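Local coordinates for protein MmeI (Methylophilus methylotrophus, PDB 5HR4) that probably methylates adenine in DNA at N6 using S-adenosyl-L-methionine, as the modification activity of a Type IIL restriction-modification enzyme, at residues 233-237 / 261-265. Numbering follows the deposited sequence.
Sequences FYVLN and LFEEP
Two segments leaving helices pack together here: residues 233-237, in the helicase spacer domain of MmeI, run from helix 225-235 into a turn, and residues 261-265 lead from the short, weakly bonded helix 259-262 into loop. Register is set by Asn237 and Phe262, whose CA atoms lie 5.6 Å apart. Phe262 (phi/psi -120/9), CA-to-CB bond toward the other segment and chi1 m (-78°), lays one ring face against Leu236: Leu236 CB sits 4.2 Å from the ring centroid, 17° off the normal, a CH-pi contact. Leu236, rotamer mt, also brings CD1 to 3.5 Å from Phe262 CE1. At the ring edge Phe233 CD1 approaches Phe262 CE1 to 3.9 Å. Phe233 in turn meets Tyr189 edge-to-face and Arg192 by cation-pi, tying the cluster to helix 183-200; its side chain is about 11 Å from that of Cys283, a calcium ligand. Asn237 (phi/psi -106/-2, chi1 t) lays its amide over the backbone after Phe262: Asn237 CG is 3.1 Å from Phe262 O, and Asn237 ND2 3.6 Å from Glu263 CA. Asn237 OD1 makes a weak hydrogen bond to Asn258 ND2. With no hydrogen bond joining the segments and 245 Å² buried, cohesion probably rests on apolar packing around Phe262, Asn237 adding van der Waals contact.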
loop_
_atom_site.group_PDB
_atom_site.type_symbol
_atom_site.label_atom_id
_atom_site.label_comp_id
_atom_site.label_asym_id
_atom_site.label_seq_id
_atom_site.Cartn_x
_atom_site.Cartn_y
_atom_site.Cartn_z
ATOM N N PHE A 233 39.438 -1.928 -1.275
ATOM C CA PHE A 233 38.661 -0.706 -1.088
ATOM C C PHE A 233 39.544 0.525 -1.080
ATOM O O PHE A 233 39.109 1.599 -1.510
ATOM C CB PHE A 233 37.859 -0.753 0.205
ATOM C CG PHE A 233 36.697 -1.698 0.171
ATOM C CD1 PHE A 233 36.237 -2.227 -1.032
ATOM C CD2 PHE A 233 36.051 -2.042 1.337
ATOM C CE1 PHE A 233 35.155 -3.089 -1.058
ATOM C CE2 PHE A 233 34.967 -2.902 1.316
ATOM C CZ PHE A 233 34.516 -3.422 0.119
ATOM N N TYR A 234 40.782 0.408 -0.599
ATOM C CA TYR A 234 41.642 1.582 -0.633
ATOM C C TYR A 234 42.137 1.850 -2.053
ATOM O O TYR A 234 42.160 3.007 -2.492
ATOM C CB TYR A 234 42.813 1.447 0.351
ATOM C CG TYR A 234 43.940 2.400 0.023
ATOM C CD1 TYR A 234 43.905 3.739 0.422
ATOM C CD2 TYR A 234 45.027 1.973 -0.739
ATOM C CE1 TYR A 234 44.945 4.616 0.075
ATOM C CE2 TYR A 234 46.060 2.833 -1.076
ATOM C CZ TYR A 234 46.021 4.145 -0.668
ATOM O OH TYR A 234 47.064 4.967 -1.029
ATOM N N VAL A 235 42.515 0.800 -2.796
ATOM C CA VAL A 235 42.989 1.002 -4.167
ATOM C C VAL A 235 41.916 1.675 -5.009
ATOM O O VAL A 235 42.167 2.701 -5.652
ATOM C CB VAL A 235 43.431 -0.323 -4.811
ATOM C CG1 VAL A 235 43.631 -0.110 -6.315
ATOM C CG2 VAL A 235 44.706 -0.819 -4.185
ATOM N N LEU A 236 40.704 1.105 -5.029
ATOM C CA LEU A 236 39.604 1.668 -5.815
ATOM C C LEU A 236 39.329 3.144 -5.512
ATOM O O LEU A 236 38.539 3.767 -6.244
ATOM C CB LEU A 236 38.331 0.865 -5.579
ATOM C CG LEU A 236 38.342 -0.606 -5.998
ATOM C CD1 LEU A 236 37.130 -1.306 -5.411
ATOM C CD2 LEU A 236 38.345 -0.731 -7.524
ATOM N N ASN A 237 39.940 3.714 -4.455
ATOM C CA ASN A 237 39.835 5.139 -4.147
ATOM C C ASN A 237 41.110 5.902 -4.467
ATOM O O ASN A 237 41.138 7.127 -4.296
ATOM C CB ASN A 237 39.489 5.362 -2.670
ATOM C CG ASN A 237 38.825 6.737 -2.407
ATOM O OD1 ASN A 237 38.007 7.232 -3.212
ATOM N ND2 ASN A 237 39.171 7.350 -1.267
ATOM N N LEU A 261 31.175 6.718 -2.877
ATOM C CA LEU A 261 31.065 5.297 -2.579
ATOM C C LEU A 261 32.338 4.735 -1.988
ATOM O O LEU A 261 32.262 3.781 -1.215
ATOM C CB LEU A 261 30.687 4.516 -3.846
ATOM C CG LEU A 261 30.703 2.977 -3.863
ATOM C CD1 LEU A 261 29.765 2.389 -2.825
ATOM C CD2 LEU A 261 30.350 2.444 -5.246
ATOM N N PHE A 262 33.510 5.290 -2.300
ATOM C CA PHE A 262 34.753 4.664 -1.846
ATOM C C PHE A 262 35.613 5.566 -0.958
ATOM O O PHE A 262 36.754 5.191 -0.614
ATOM C CB PHE A 262 35.548 4.156 -3.055
ATOM C CG PHE A 262 35.009 2.870 -3.601
ATOM C CD1 PHE A 262 35.299 1.669 -2.974
ATOM C CD2 PHE A 262 34.153 2.864 -4.699
ATOM C CE1 PHE A 262 34.770 0.462 -3.451
ATOM C CE2 PHE A 262 33.618 1.665 -5.176
ATOM C CZ PHE A 262 33.926 0.460 -4.546
ATOM N N GLU A 263 35.082 6.720 -0.541
ATOM C CA GLU A 263 35.918 7.715 0.108
ATOM C C GLU A 263 36.189 7.379 1.562
ATOM O O GLU A 263 37.252 7.736 2.083
ATOM C CB GLU A 263 35.270 9.090 -0.009
ATOM C CG GLU A 263 34.088 9.341 0.880
ATOM C CD GLU A 263 33.576 10.763 0.692
ATOM O OE1 GLU A 263 34.264 11.525 -0.029
ATOM O OE2 GLU A 263 32.504 11.118 1.243
ATOM N N GLU A 264 35.261 6.672 2.234
ATOM C CA GLU A 264 35.411 6.491 3.667
ATOM C C GLU A 264 36.192 5.223 3.971
ATOM O O GLU A 264 35.822 4.147 3.502
ATOM C CB GLU A 264 34.062 6.424 4.352
ATOM C CG GLU A 264 34.185 6.243 5.842
ATOM C CD GLU A 264 32.847 6.063 6.529
ATOM O OE1 GLU A 264 31.828 5.970 5.808
ATOM O OE2 GLU A 264 32.816 6.014 7.787
ATOM N N PRO A 265 37.263 5.300 4.756
ATOM C CA PRO A 265 37.901 4.070 5.234
ATOM C C PRO A 265 36.963 3.337 6.189
ATOM O O PRO A 265 36.204 3.954 6.942
ATOM C CB PRO A 265 39.162 4.584 5.945
ATOM C CG PRO A 265 38.728 5.903 6.495
ATOM C CD PRO A 265 37.838 6.497 5.407
#